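Local coordinates for N-acetylmuramoyl-L-alanine amidase domain-containing protein SAOUHSC_02979 (Staphylococcus aureus, PDB 5T1Q), which probably acts as a secreted cell-wall amidase, this chain being the part that carries its glucosaminidase-family and CHAP domains, at residues K13-P18 and Q131-N136. Sequence-based numbering, arbitrary orientation.
Sequences KHKSKP and QLYSIN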
ATOM      1  N   LYS A  13       8.238  15.280  15.520  1.00 65.00           N
ATOM      2  CA  LYS A  13       8.109  15.374  16.982  1.00 67.60           C
ATOM      3  C   LYS A  13       6.787  14.787  17.478  1.00 66.74           C
ATOM      4  O   LYS A  13       6.733  14.213  18.564  1.00 67.93           O
ATOM      5  CB  LYS A  13       8.267  16.824  17.464  1.00 71.56           C
ATOM      6  CG  LYS A  13       9.708  17.324  17.425  1.00 73.21           C
ATOM      7  CD  LYS A  13       9.855  18.774  17.880  1.00 77.04           C
ATOM      8  CE  LYS A  13       9.222  19.745  16.894  1.00 77.36           C
ATOM      9  NZ  LYS A  13       9.525  21.160  17.216  1.00 81.14           N
ATOM     10  N   HIS A  14       5.734  14.924  16.670  1.00 64.58           N
ATOM     11  CA  HIS A  14       4.413  14.377  17.005  1.00 63.52           C
ATOM     12  C   HIS A  14       4.131  13.017  16.346  1.00 59.26           C
ATOM     13  O   HIS A  14       2.999  12.548  16.386  1.00 58.71           O
ATOM     14  CB  HIS A  14       3.315  15.386  16.630  1.00 64.71           C
ATOM     15  CG  HIS A  14       3.296  16.602  17.501  1.00 68.37           C
ATOM     16  ND1 HIS A  14       4.183  17.646  17.342  1.00 69.86           N
ATOM     17  CD2 HIS A  14       2.494  16.942  18.535  1.00 70.77           C
ATOM     18  CE1 HIS A  14       3.930  18.574  18.246  1.00 73.43           C
ATOM     19  NE2 HIS A  14       2.911  18.172  18.982  1.00 74.10           N
ATOM     20  N   LYS A  15       5.158  12.369  15.791  1.00 56.71           N
ATOM     21  CA  LYS A  15       4.986  11.073  15.108  1.00 53.56           C
ATOM     22  C   LYS A  15       4.344  10.012  16.006  1.00 52.07           C
ATOM     23  O   LYS A  15       4.534  10.014  17.218  1.00 53.14           O
ATOM     24  CB  LYS A  15       6.323  10.543  14.563  1.00 53.04           C
ATOM     25  CG  LYS A  15       7.287  10.009  15.615  1.00 54.85           C
ATOM     26  CD  LYS A  15       8.559   9.468  14.988  1.00 54.65           C
ATOM     27  CE  LYS A  15       9.487   8.893  16.050  1.00 56.42           C
ATOM     28  NZ  LYS A  15      10.691   8.254  15.449  1.00 55.99           N
ATOM     29  N   SER A  16       3.616   9.088  15.391  1.00 49.07           N
ATOM     30  CA  SER A  16       2.918   8.033  16.122  1.00 48.34           C
ATOM     31  C   SER A  16       3.150   6.679  15.500  1.00 45.05           C
ATOM     32  O   SER A  16       3.636   6.575  14.377  1.00 43.06           O
ATOM     33  CB  SER A  16       1.403   8.296  16.094  1.00 48.80           C
ATOM     34  OG  SER A  16       1.083   9.569  16.631  1.00 51.67           O
ATOM     35  N   LYS A  17       2.813   5.633  16.244  1.00 44.29           N
ATOM     36  CA  LYS A  17       2.832   4.301  15.669  1.00 42.25           C
ATOM     37  C   LYS A  17       1.610   4.235  14.770  1.00 39.46           C
ATOM     38  O   LYS A  17       0.624   4.906  15.043  1.00 39.95           O
ATOM     39  CB  LYS A  17       2.814   3.195  16.728  1.00 43.79           C
ATOM     40  CG  LYS A  17       4.189   2.951  17.328  1.00 45.58           C
ATOM     41  CD  LYS A  17       4.273   1.639  18.090  1.00 46.24           C
ATOM     42  CE  LYS A  17       3.512   1.706  19.396  1.00 48.53           C
ATOM     43  NZ  LYS A  17       3.704   0.459  20.180  1.00 49.19           N
ATOM     44  N   PRO A  18       1.689   3.490  13.659  1.00 36.48           N
ATOM     45  CA  PRO A  18       0.522   3.421  12.790  1.00 34.93           C
ATOM     46  C   PRO A  18      -0.687   2.862  13.516  1.00 34.32           C
ATOM     47  O   PRO A  18      -0.565   1.869  14.231  1.00 34.60           O
ATOM     48  CB  PRO A  18       0.974   2.464  11.684  1.00 33.19           C
ATOM     49  CG  PRO A  18       2.448   2.654  11.622  1.00 33.46           C
ATOM     50  CD  PRO A  18       2.839   2.778  13.066  1.00 35.23           C
ATOM     51  N   GLN A 131      11.458   0.440  10.344  1.00 55.02           N
ATOM     52  CA  GLN A 131      10.780   1.095  11.460  1.00 53.71           C
ATOM     53  C   GLN A 131       9.656   1.958  10.878  1.00 49.45           C
ATOM     54  O   GLN A 131       9.922   2.987  10.253  1.00 49.59           O
ATOM     55  CB  GLN A 131      11.760   1.978  12.241  1.00 57.25           C
ATOM     56  CG  GLN A 131      13.026   1.269  12.709  1.00 61.24           C
ATOM     57  CD  GLN A 131      13.996   2.196  13.434  1.00 64.96           C
ATOM     58  OE1 GLN A 131      13.627   3.288  13.882  1.00 67.52           O
ATOM     59  NE2 GLN A 131      15.246   1.758  13.561  1.00 66.99           N
ATOM     60  N   LEU A 132       8.408   1.535  11.082  1.00 44.48           N
ATOM     61  CA  LEU A 132       7.246   2.249  10.555  1.00 41.69           C
ATOM     62  C   LEU A 132       6.679   3.271  11.536  1.00 39.90           C
ATOM     63  O   LEU A 132       6.665   3.048  12.744  1.00 41.51           O
ATOM     64  CB  LEU A 132       6.135   1.257  10.185  1.00 42.04           C
ATOM     65  CG  LEU A 132       6.305   0.393   8.928  1.00 42.01           C
ATOM     66  CD1 LEU A 132       7.672  -0.244   8.831  1.00 43.73           C
ATOM     67  CD2 LEU A 132       5.233  -0.679   8.890  1.00 42.15           C
ATOM     68  N   TYR A 133       6.213   4.393  11.006  1.00 36.69           N
ATOM     69  CA  TYR A 133       5.588   5.409  11.827  1.00 37.07           C
ATOM     70  C   TYR A 133       4.581   6.177  11.001  1.00 35.44           C
ATOM     71  O   TYR A 133       4.444   5.951   9.805  1.00 34.32           O
ATOM     72  CB  TYR A 133       6.619   6.337  12.472  1.00 37.91           C
ATOM     73  CG  TYR A 133       7.445   7.151  11.511  1.00 37.60           C
ATOM     74  CD1 TYR A 133       8.556   6.597  10.889  1.00 37.91           C
ATOM     75  CD2 TYR A 133       7.148   8.488  11.257  1.00 37.75           C
ATOM     76  CE1 TYR A 133       9.343   7.341  10.024  1.00 38.19           C
ATOM     77  CE2 TYR A 133       7.934   9.250  10.393  1.00 38.06           C
ATOM     78  CZ  TYR A 133       9.035   8.670   9.782  1.00 38.15           C
ATOM     79  OH  TYR A 133       9.823   9.394   8.910  1.00 38.16           O
ATOM     80  N   SER A 134       3.868   7.070  11.666  1.00 35.48           N
ATOM     81  CA  SER A 134       2.829   7.851  11.047  1.00 35.48           C
ATOM     82  C   SER A 134       3.009   9.299  11.435  1.00 36.72           C
ATOM     83  O   SER A 134       3.508   9.593  12.514  1.00 37.16           O
ATOM     84  CB  SER A 134       1.471   7.359  11.554  1.00 35.74           C
ATOM     85  OG  SER A 134       0.399   8.044  10.932  1.00 37.20           O
ATOM     86  N   ILE A 135       2.640  10.196  10.529  1.00 37.33           N
ATOM     87  CA  ILE A 135       2.635  11.633  10.802  1.00 38.84           C
ATOM     88  C   ILE A 135       1.338  12.198  10.260  1.00 38.83           C
ATOM     89  O   ILE A 135       0.771  11.668   9.304  1.00 36.92           O
ATOM     90  CB  ILE A 135       3.826  12.402  10.181  1.00 39.60           C
ATOM     91  CG1 ILE A 135       3.834  12.298   8.649  1.00 39.21           C
ATOM     92  CG2 ILE A 135       5.144  11.920  10.773  1.00 40.24           C
ATOM     93  CD1 ILE A 135       4.846  13.209   7.985  1.00 39.86           C
ATOM     94  N   ASN A 136       0.865  13.261  10.897  1.00 40.70           N
ATOM     95  CA  ASN A 136      -0.334  13.950  10.487  1.00 41.58           C
ATOM     96  C   ASN A 136       0.130  15.190   9.711  1.00 42.19           C
ATOM     97  O   ASN A 136       0.806  16.051  10.274  1.00 42.17           O
ATOM     98  CB  ASN A 136      -1.138  14.350  11.723  1.00 44.25           C
ATOM     99  CG  ASN A 136      -2.489  14.936  11.377  1.00 45.35           C
ATOM    100  OD1 ASN A 136      -2.772  16.075  11.709  1.00 50.19           O
ATOM    101  ND2 ASN A 136      -3.318  14.166  10.694  1.00 44.90           N
TER
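A single antiparallel beta bridge between Ser16 and Ser134 lays the loop that follows helix 9-13 against one strand of a beta hairpin, an example of an irregular segment adopting strand pairing for one residue pair. Both backbone bonds of a hydrogen-bonded pair form. Ser16 N donates to Ser134 O at 2.9 Å, nearly straight at 167°. Ser134 N returns a more bent bond, 143°, to Ser16 O. Next to them, Lys15 CA makes a CA-H...O contact with Ser134 O at 3.3 Å. Strand 131-140 pairs on its other edge with strand 119-128, where Tyr133 and Ile135 make backbone hydrogen bonds with Glu126 and Thr124, respectively, within the glucosaminidase-family part of the chain. Beside the bridge, the Lys15 side chain crosses that of Tyr133 at about a right angle, its CB 4.0 Å from Tyr133 CD2. Lys15 CG lies between the backbone N and the carbonyl carbon (chi1 73°), and the chain beyond is extended, with NZ 5.4 Å from the Tyr133 ring centroid, at most a weak cation-pi attraction. Pro18 packs over the strand backbone, CD 3.8 Å from Leu132 O. Lys17 starts off away from the strand at CB, and its NZ forms a salt bridge with Asp309 OD1 in the CHAP-family region.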